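Local coordinates for protein acyl-CoA dehydrogenase (Mycobacterium thermoresistibile, PDB 3PFD) that probably catalyses the FAD-dependent dehydrogenation of saturated acyl-CoA to 2,3-dehydroacyl-CoA, passing the electrons to an acceptor, at residues G107-G110 with L111-R114; Y357-F361 with P362-M366; I382-V385 with V386-R389. All coordinates share one frame; numbering follows the deposited sequence.

Contact 1: residues G107-G110 with L111-R114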
ATOM      1  N   GLY C 107      -3.663  -3.256  33.910  1.00 19.32           N
ATOM      2  CA  GLY C 107      -4.296  -2.840  35.190  1.00 19.57           C
ATOM      3  C   GLY C 107      -3.388  -2.855  36.416  1.00 20.49           C
ATOM      4  O   GLY C 107      -3.827  -2.512  37.538  1.00 19.56           O
ATOM      5  N   THR C 108      -2.131  -3.264  36.229  1.00 20.69           N
ATOM      6  CA  THR C 108      -1.189  -3.309  37.367  1.00 22.09           C
ATOM      7  C   THR C 108       0.098  -2.528  37.164  1.00 22.58           C
ATOM      8  O   THR C 108       0.823  -2.294  38.128  1.00 23.53           O
ATOM      9  CB  THR C 108      -0.832  -4.742  37.848  1.00 22.25           C
ATOM     10  OG1 THR C 108      -0.331  -5.530  36.755  1.00 22.25           O
ATOM     11  CG2 THR C 108      -2.021  -5.393  38.494  1.00 20.51           C
ATOM     12  N   MET C 109       0.373  -2.122  35.927  1.00 22.15           N
ATOM     13  CA  MET C 109       1.683  -1.570  35.585  1.00 22.81           C
ATOM     14  C   MET C 109       1.963  -0.209  36.257  1.00 22.85           C
ATOM     15  O   MET C 109       3.061   0.011  36.747  1.00 22.00           O
ATOM     16  CB  MET C 109       1.858  -1.485  34.072  1.00 22.40           C
ATOM     17  CG  MET C 109       3.304  -1.593  33.601  1.00 24.96           C
ATOM     18  SD  MET C 109       4.203  -2.967  34.373  0.64 31.13           S
ATOM     19  CE  MET C 109       5.864  -2.313  34.171  1.00 29.95           C
ATOM     20  N   GLY C 110       0.969   0.685  36.257  1.00 23.28           N
ATOM     21  CA  GLY C 110       1.029   1.953  36.989  1.00 24.55           C
ATOM     22  C   GLY C 110       1.396   1.738  38.451  1.00 26.00           C
ATOM     23  O   GLY C 110       2.271   2.425  39.006  1.00 26.37           O
ATOM     24  N   LEU C 111       0.751   0.743  39.052  1.00 27.12           N
ATOM     25  CA  LEU C 111       0.955   0.414  40.457  1.00 28.44           C
ATOM     26  C   LEU C 111       2.360  -0.099  40.687  1.00 29.48           C
ATOM     27  O   LEU C 111       3.020   0.307  41.646  1.00 30.59           O
ATOM     28  CB  LEU C 111      -0.089  -0.619  40.937  1.00 27.84           C
ATOM     29  CG  LEU C 111       0.064  -1.167  42.364  1.00 28.71           C
ATOM     30  CD1 LEU C 111      -0.105  -0.091  43.432  1.00 26.40           C
ATOM     31  CD2 LEU C 111      -0.921  -2.289  42.592  1.00 29.90           C
ATOM     32  N   ILE C 112       2.821  -0.975  39.793  1.00 29.51           N
ATOM     33  CA  ILE C 112       4.158  -1.547  39.888  1.00 30.30           C
ATOM     34  C   ILE C 112       5.223  -0.451  39.745  1.00 30.83           C
ATOM     35  O   ILE C 112       6.211  -0.447  40.476  1.00 31.01           O
ATOM     36  CB  ILE C 112       4.383  -2.686  38.842  1.00 29.99           C
ATOM     37  CG1 ILE C 112       3.616  -3.953  39.246  1.00 29.63           C
ATOM     38  CG2 ILE C 112       5.865  -3.003  38.690  1.00 30.49           C
ATOM     39  CD1 ILE C 112       3.203  -4.852  38.069  1.00 28.73           C
ATOM     40  N   LEU C 113       4.998   0.475  38.818  1.00 30.95           N
ATOM     41  CA  LEU C 113       5.968   1.534  38.517  1.00 31.82           C
ATOM     42  C   LEU C 113       6.065   2.630  39.600  1.00 32.80           C
ATOM     43  O   LEU C 113       7.150   3.134  39.872  1.00 33.01           O
ATOM     44  CB  LEU C 113       5.666   2.167  37.147  1.00 31.49           C
ATOM     45  CG  LEU C 113       5.974   1.368  35.862  1.00 31.09           C
ATOM     46  CD1 LEU C 113       5.317   1.991  34.617  1.00 29.43           C
ATOM     47  CD2 LEU C 113       7.471   1.196  35.641  1.00 30.38           C
ATOM     48  N   ARG C 114       4.932   2.985  40.211  1.00 32.94           N
ATOM     49  CA  ARG C 114       4.853   4.204  41.006  1.00 33.49           C
ATOM     50  C   ARG C 114       4.178   4.007  42.368  1.00 34.08           C
ATOM     51  O   ARG C 114       4.152   4.936  43.172  1.00 34.96           O
ATOM     52  CB  ARG C 114       4.149   5.334  40.217  1.00 33.21           C
ATOM     53  CG  ARG C 114       4.768   5.718  38.846  1.00 33.46           C
ATOM     54  CD  ARG C 114       6.108   6.510  38.925  1.00 37.09           C
ATOM     55  NE  ARG C 114       6.419   7.132  37.626  1.00 39.29           N
ATOM     56  CZ  ARG C 114       7.232   6.626  36.692  1.00 39.80           C
ATOM     57  NH1 ARG C 114       7.887   5.485  36.881  1.00 39.75           N
ATOM     58  NH2 ARG C 114       7.400   7.277  35.555  1.00 39.52           N
TER
HETATM   59  O   HOH W   1      -1.728  -0.116  37.912  1.00 21.56           O
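T108 and I112 meet one turn apart on helix 95-114, as do M109 and L113. Three backbone hydrogen bonds of the i to i+4 kind join the two halves. I112 N reaches T108 O at 2.9 Å. L113 N reaches M109 O, also at 2.9 Å. R114 N reaches G110 O at 3.0 Å, with a more bent N-H...O angle of 137°. At L111 a water joins in: L111 N donates to it at 2.9 Å, and it gives a weak bond to G107 O.

The side-chain contacts follow the same spacing. The I112 methyl CD1 lies 3.8 Å from the T108 hydroxyl oxygen OG1, a van der Waals contact. The hydroxyl itself is hydrogen-bonded to N104 O and to H68 NE2. M109 starts away from the next turn, but its chain bends at chi2 (47°). That bend carries the terminal methyl CE back to the isobutyl group of L113, 4.1 Å from CG. The two side chains cross at a slant.

In the N-terminal helical domain of this acyl-CoA dehydrogenase, T108, L111 and I112 face helix 117-129 through L119, V123 and L124. M109 and R114 lean on helix 244-253, and G107 O bonds to T180 OG1 of strand 178-184.

Contact 2: residues Y357-F361 with P362-M366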
ATOM      1  N   TYR C 357     -15.195 -16.619   4.572  1.00 12.16           N
ATOM      2  CA  TYR C 357     -16.249 -15.678   4.905  1.00 12.81           C
ATOM      3  C   TYR C 357     -17.290 -16.318   5.812  1.00 13.68           C
ATOM      4  O   TYR C 357     -18.280 -15.675   6.152  1.00 14.71           O
ATOM      5  CB  TYR C 357     -16.904 -15.149   3.602  1.00 12.58           C
ATOM      6  CG  TYR C 357     -17.598 -13.815   3.734  1.00 11.03           C
ATOM      7  CD1 TYR C 357     -16.874 -12.617   3.831  1.00 11.75           C
ATOM      8  CD2 TYR C 357     -18.976 -13.749   3.766  1.00 12.29           C
ATOM      9  CE1 TYR C 357     -17.534 -11.390   3.964  1.00 11.15           C
ATOM     10  CE2 TYR C 357     -19.652 -12.522   3.884  1.00 11.95           C
ATOM     11  CZ  TYR C 357     -18.927 -11.358   3.980  1.00 12.61           C
ATOM     12  OH  TYR C 357     -19.605 -10.171   4.114  1.00 13.23           O
ATOM     13  N   THR C 358     -17.065 -17.569   6.224  1.00 14.27           N
ATOM     14  CA  THR C 358     -17.997 -18.255   7.133  1.00 15.05           C
ATOM     15  C   THR C 358     -17.437 -18.458   8.530  1.00 16.28           C
ATOM     16  O   THR C 358     -16.210 -18.512   8.710  1.00 15.65           O
ATOM     17  CB  THR C 358     -18.416 -19.654   6.620  1.00 14.08           C
ATOM     18  OG1 THR C 358     -17.306 -20.560   6.718  1.00 13.77           O
ATOM     19  CG2 THR C 358     -18.900 -19.575   5.197  1.00 13.77           C
ATOM     20  N   GLN C 359     -18.344 -18.622   9.501  1.00 17.77           N
ATOM     21  CA  GLN C 359     -17.969 -18.959  10.879  1.00 19.73           C
ATOM     22  C   GLN C 359     -17.468 -20.391  11.044  1.00 20.32           C
ATOM     23  O   GLN C 359     -17.030 -20.765  12.125  1.00 21.24           O
ATOM     24  CB  GLN C 359     -19.121 -18.679  11.848  1.00 20.04           C
ATOM     25  CG  GLN C 359     -19.193 -17.259  12.275  1.00 23.27           C
ATOM     26  CD  GLN C 359     -20.539 -16.878  12.883  1.00 30.86           C
ATOM     27  OE1 GLN C 359     -21.149 -17.658  13.633  1.00 30.24           O
ATOM     28  NE2 GLN C 359     -21.019 -15.665  12.545  1.00 30.33           N
ATOM     29  N   ASP C 360     -17.494 -21.175   9.969  1.00 21.31           N
ATOM     30  CA  ASP C 360     -16.984 -22.547   9.994  1.00 21.82           C
ATOM     31  C   ASP C 360     -15.474 -22.585  10.145  1.00 21.06           C
ATOM     32  O   ASP C 360     -14.925 -23.579  10.612  1.00 21.94           O
ATOM     33  CB  ASP C 360     -17.342 -23.284   8.722  1.00 22.72           C
ATOM     34  CG  ASP C 360     -18.830 -23.383   8.492  1.00 27.43           C
ATOM     35  OD1 ASP C 360     -19.626 -22.564   9.007  1.00 31.38           O
ATOM     36  OD2 ASP C 360     -19.201 -24.303   7.741  1.00 34.13           O
ATOM     37  N   PHE C 361     -14.799 -21.514   9.740  1.00 18.99           N
ATOM     38  CA  PHE C 361     -13.368 -21.405   9.941  1.00 18.03           C
ATOM     39  C   PHE C 361     -13.054 -20.181  10.824  1.00 16.98           C
ATOM     40  O   PHE C 361     -13.912 -19.303  10.966  1.00 16.20           O
ATOM     41  CB  PHE C 361     -12.644 -21.404   8.588  1.00 18.66           C
ATOM     42  CG  PHE C 361     -12.667 -22.747   7.913  1.00 19.70           C
ATOM     43  CD1 PHE C 361     -11.725 -23.715   8.252  1.00 22.00           C
ATOM     44  CD2 PHE C 361     -13.670 -23.069   7.013  1.00 20.35           C
ATOM     45  CE1 PHE C 361     -11.752 -24.984   7.653  1.00 24.29           C
ATOM     46  CE2 PHE C 361     -13.718 -24.326   6.405  1.00 23.01           C
ATOM     47  CZ  PHE C 361     -12.766 -25.284   6.723  1.00 24.26           C
ATOM     48  N   PRO C 362     -11.863 -20.145  11.455  1.00 15.99           N
ATOM     49  CA  PRO C 362     -11.540 -19.076  12.423  1.00 15.35           C
ATOM     50  C   PRO C 362     -11.065 -17.740  11.828  1.00 14.20           C
ATOM     51  O   PRO C 362     -10.991 -16.746  12.550  1.00 14.92           O
ATOM     52  CB  PRO C 362     -10.394 -19.695  13.247  1.00 15.04           C
ATOM     53  CG  PRO C 362      -9.706 -20.622  12.302  1.00 16.17           C
ATOM     54  CD  PRO C 362     -10.765 -21.131  11.343  1.00 16.79           C
ATOM     55  N   VAL C 363     -10.721 -17.709  10.546  1.00 14.09           N
ATOM     56  CA  VAL C 363     -10.051 -16.518   9.970  1.00 14.24           C
ATOM     57  C   VAL C 363     -10.936 -15.255   9.955  1.00 14.81           C
ATOM     58  O   VAL C 363     -10.475 -14.176  10.152  1.00 15.62           O
ATOM     59  CB  VAL C 363      -9.413 -16.802   8.576  1.00 14.52           C
ATOM     60  CG1 VAL C 363      -8.251 -17.768   8.711  1.00 13.81           C
ATOM     61  CG2 VAL C 363     -10.454 -17.324   7.537  1.00 12.28           C
ATOM     62  N   GLU C 364     -12.219 -15.446   9.724  1.00 14.83           N
ATOM     63  CA  GLU C 364     -13.260 -14.432   9.837  1.00 15.39           C
ATOM     64  C   GLU C 364     -13.222 -13.758  11.260  1.00 14.64           C
ATOM     65  O   GLU C 364     -13.199 -12.526  11.403  1.00 13.40           O
ATOM     66  CB  GLU C 364     -14.530 -15.265   9.580  1.00 17.03           C
ATOM     67  CG  GLU C 364     -15.841 -14.742   9.659  1.00 17.79           C
ATOM     68  CD  GLU C 364     -16.332 -14.533  11.039  1.00 15.44           C
ATOM     69  OE1 GLU C 364     -16.390 -15.470  11.894  1.00 20.01           O
ATOM     70  OE2 GLU C 364     -16.726 -13.393  11.224  1.00 13.65           O
ATOM     71  N   ARG C 365     -13.196 -14.569  12.314  1.00 14.77           N
ATOM     72  CA  ARG C 365     -13.054 -14.017  13.673  1.00 14.99           C
ATOM     73  C   ARG C 365     -11.724 -13.280  13.871  1.00 14.30           C
ATOM     74  O   ARG C 365     -11.669 -12.172  14.433  1.00 14.22           O
ATOM     75  CB  ARG C 365     -13.212 -15.121  14.723  1.00 15.23           C
ATOM     76  CG  ARG C 365     -12.995 -14.630  16.136  1.00 15.25           C
ATOM     77  CD  ARG C 365     -12.852 -15.804  17.105  1.00 18.15           C
ATOM     78  NE  ARG C 365     -11.554 -16.490  17.072  1.00 18.04           N
ATOM     79  CZ  ARG C 365     -11.379 -17.775  16.736  1.00 19.18           C
ATOM     80  NH1 ARG C 365     -12.400 -18.524  16.313  1.00 18.11           N
ATOM     81  NH2 ARG C 365     -10.165 -18.311  16.783  1.00 17.42           N
ATOM     82  N   MET C 366     -10.655 -13.895  13.392  1.00 13.77           N
ATOM     83  CA  MET C 366      -9.338 -13.276  13.437  1.00 13.19           C
ATOM     84  C   MET C 366      -9.274 -11.867  12.809  1.00 12.62           C
ATOM     85  O   MET C 366      -8.609 -10.962  13.332  1.00 11.65           O
ATOM     86  CB  MET C 366      -8.318 -14.201  12.797  1.00 13.54           C
ATOM     87  CG  MET C 366      -8.030 -15.476  13.646  1.00 13.16           C
ATOM     88  SD  MET C 366      -7.122 -16.661  12.641  0.98 18.42           S
ATOM     89  CE  MET C 366      -6.985 -18.042  13.754  1.00 16.92           C
TER
HETATM   90  O   HOH W   2     -19.205 -13.500  11.987  1.00 22.07           O
HETATM   91  O   HOH W   3     -14.610 -17.411  12.548  1.00 12.15           O
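F361 leads into P362 where a type I beta turn, T358 to F361, runs into helix 363-373. The turn is closed by a weak bond of 3.5 Å from F361 N to T358 O, and M366 N bonds to P362 O at 3.0 Å. P362 CD sits at the edge of the F361 phenyl ring, near its plane. The ring itself meets Y355 edge-to-face and also meets F352.

This loop joins helices 326-352 and 363-373 of the C-terminal helical domain at a subunit interface, where Y357 OH bonds to R368 O of the second subunit and the Y357 side chain comes about 4 Å from a bound reduced FAD.

E364 points back over the turn. Its CG is anti to the backbone N (chi1 176°) and the chain then bends, which brings OE1 to 3.3 Å from Q359 CG. The carboxylate and the amide are linked by water: one water takes a bond from Q359 NE2 and gives one of 2.6 Å to E364 OE2. That oxygen also forms a salt bridge with R368 NE of the same chain. A second water donates to F361 O and to E364 OE1, and accepts from R365 N, tying the turn to the helical residues.

Contact 3: residues I382-V385 with V386-R389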
ATOM      1  N   ILE C 382      -2.730   8.373  16.992  1.00 12.19           N
ATOM      2  CA  ILE C 382      -2.035   8.819  18.208  1.00 13.37           C
ATOM      3  C   ILE C 382      -0.615   8.196  18.264  1.00 13.07           C
ATOM      4  O   ILE C 382       0.323   8.868  18.653  1.00 13.66           O
ATOM      5  CB  ILE C 382      -2.875   8.470  19.458  1.00 13.84           C
ATOM      6  CG1 ILE C 382      -4.131   9.376  19.544  1.00 16.45           C
ATOM      7  CG2 ILE C 382      -2.046   8.577  20.791  1.00 15.33           C
ATOM      8  CD1 ILE C 382      -3.865  10.928  19.416  1.00 13.34           C
ATOM      9  N   GLN C 383      -0.465   6.929  17.851  1.00 12.40           N
ATOM     10  CA  GLN C 383       0.879   6.316  17.811  1.00 12.64           C
ATOM     11  C   GLN C 383       1.828   7.129  16.916  1.00 12.70           C
ATOM     12  O   GLN C 383       3.009   7.362  17.275  1.00 11.98           O
ATOM     13  CB  GLN C 383       0.829   4.842  17.381  1.00 12.28           C
ATOM     14  CG  GLN C 383      -0.073   3.911  18.254  1.00 12.64           C
ATOM     15  CD  GLN C 383       0.290   3.921  19.753  1.00 14.51           C
ATOM     16  OE1 GLN C 383       1.393   4.280  20.126  1.00 16.52           O
ATOM     17  NE2 GLN C 383      -0.644   3.493  20.604  1.00 15.84           N
ATOM     18  N   ARG C 384       1.292   7.571  15.768  1.00 13.12           N
ATOM     19  CA  ARG C 384       2.026   8.411  14.805  1.00 13.21           C
ATOM     20  C   ARG C 384       2.333   9.813  15.326  1.00 13.18           C
ATOM     21  O   ARG C 384       3.368  10.423  14.956  1.00 13.20           O
ATOM     22  CB  ARG C 384       1.295   8.475  13.448  1.00 13.12           C
ATOM     23  CG  ARG C 384       1.374   7.144  12.649  1.00 12.95           C
ATOM     24  CD  ARG C 384       0.599   7.163  11.311  1.00 10.47           C
ATOM     25  NE  ARG C 384       0.786   5.888  10.603  1.00 10.87           N
ATOM     26  CZ  ARG C 384      -0.011   4.825  10.695  1.00 12.52           C
ATOM     27  NH1 ARG C 384      -1.096   4.851  11.472  1.00 11.99           N
ATOM     28  NH2 ARG C 384       0.270   3.734   9.992  1.00 12.85           N
ATOM     29  N   VAL C 385       1.436  10.340  16.156  1.00 13.45           N
ATOM     30  CA  VAL C 385       1.712  11.598  16.857  1.00 13.56           C
ATOM     31  C   VAL C 385       2.916  11.410  17.795  1.00 13.23           C
ATOM     32  O   VAL C 385       3.867  12.190  17.736  1.00 13.82           O
ATOM     33  CB  VAL C 385       0.486  12.130  17.659  1.00 13.45           C
ATOM     34  CG1 VAL C 385       0.892  13.319  18.508  1.00 13.14           C
ATOM     35  CG2 VAL C 385      -0.660  12.526  16.720  1.00 12.20           C
ATOM     36  N   VAL C 386       2.893  10.357  18.602  1.00 13.40           N
ATOM     37  CA  VAL C 386       4.000  10.054  19.559  1.00 13.35           C
ATOM     38  C   VAL C 386       5.335   9.833  18.822  1.00 13.29           C
ATOM     39  O   VAL C 386       6.388  10.397  19.192  1.00 12.74           O
ATOM     40  CB  VAL C 386       3.679   8.811  20.454  1.00 14.12           C
ATOM     41  CG1 VAL C 386       4.939   8.332  21.251  1.00 12.81           C
ATOM     42  CG2 VAL C 386       2.470   9.060  21.419  1.00 13.85           C
ATOM     43  N   MET C 387       5.298   9.014  17.781  1.00 12.93           N
ATOM     44  CA  MET C 387       6.502   8.747  16.959  1.00 12.95           C
ATOM     45  C   MET C 387       7.036  10.022  16.300  1.00 13.30           C
ATOM     46  O   MET C 387       8.250  10.238  16.259  1.00 13.16           O
ATOM     47  CB  MET C 387       6.221   7.702  15.855  1.00 12.56           C
ATOM     48  CG  MET C 387       6.047   6.266  16.334  1.00 12.36           C
ATOM     49  SD  MET C 387       5.838   5.148  14.919  1.00 14.35           S
ATOM     50  CE  MET C 387       4.064   4.891  14.860  1.00 12.45           C
ATOM     51  N   SER C 388       6.161  10.855  15.735  1.00 13.47           N
ATOM     52  CA  SER C 388       6.706  12.007  14.975  1.00 13.86           C
ATOM     53  C   SER C 388       7.270  13.072  15.905  1.00 13.80           C
ATOM     54  O   SER C 388       8.275  13.700  15.582  1.00 12.61           O
ATOM     55  CB  SER C 388       5.716  12.609  13.993  1.00 13.26           C
ATOM     56  OG  SER C 388       4.489  12.887  14.611  1.00 15.49           O
ATOM     57  N   ARG C 389       6.624  13.237  17.067  1.00 14.25           N
ATOM     58  CA  ARG C 389       7.123  14.116  18.131  1.00 15.54           C
ATOM     59  C   ARG C 389       8.520  13.706  18.575  1.00 15.51           C
ATOM     60  O   ARG C 389       9.367  14.566  18.783  1.00 15.50           O
ATOM     61  CB  ARG C 389       6.183  14.153  19.339  1.00 15.63           C
ATOM     62  CG  ARG C 389       4.891  14.916  19.048  1.00 16.68           C
ATOM     63  CD  ARG C 389       4.002  15.023  20.309  1.00 20.84           C
ATOM     64  NE  ARG C 389       2.779  15.770  20.008  1.00 22.41           N
ATOM     65  CZ  ARG C 389       1.748  15.931  20.843  1.00 24.56           C
ATOM     66  NH1 ARG C 389       1.782  15.409  22.050  1.00 21.20           N
ATOM     67  NH2 ARG C 389       0.661  16.611  20.449  1.00 26.68           N
TER
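S388 puts both its backbone N and its hydroxyl on R384 O, one turn earlier in helix 380-391. S388 OG is the donor at 2.7 Å from R384 O and lies in the carbonyl plane, on a lone pair. The amide, S388 N, comes to R384 O at 2.9 Å from above that plane, 39° out of it. With chi1 at 51°, OG sits between the backbone N and the carbonyl carbon, which turns it back to the preceding turn. The neighbouring i to i+4 bonds are straighter: V386 N to I382 O, M387 N to Q383 O, and R389 N to V385 O.

Outward, V385 and R389 run side by side. V385 CG1 rests off-centre over one face of the R389 guanidinium, 3.4 Å from NE. M387 lies in parallel with R384. Its chain bends at chi3, and its methyl CE is 4.1 Å from both R384 CG and Q383 CB.

R384 carries two salt bridges, to D339 of helix 326-352 and to D300 of the third subunit. I382 touches the bound reduced FAD. Helix 380-391 packs on helix 326-352 of its own chain through Q383 and M387, and also meets the third subunit.

How the contacts relate
All three contacts are local, and all are partly buried rather than fully core or fully surface. Contacts 1 and 3 each lie within one helix, 95-114 and 380-391. Contact 2 instead joins a loop to helix 363-373. Contact 1 belongs to the N-terminal domain, and no other subunit touches it. Contacts 2 and 3 share the C-terminal domain, in helices that follow each other in the chain, and each meets a different subunit. Their centres are 33 Å apart. Contact 1 has backbone hydrogen bonds and methyl contacts, contact 2 water bridges, and contact 3 a carbonyl oxygen that accepts two hydrogen bonds. Beyond the segments, E364 of contact 2 pairs with an arginine of its own chain, while R384 of contact 3 also pairs across the subunit boundary.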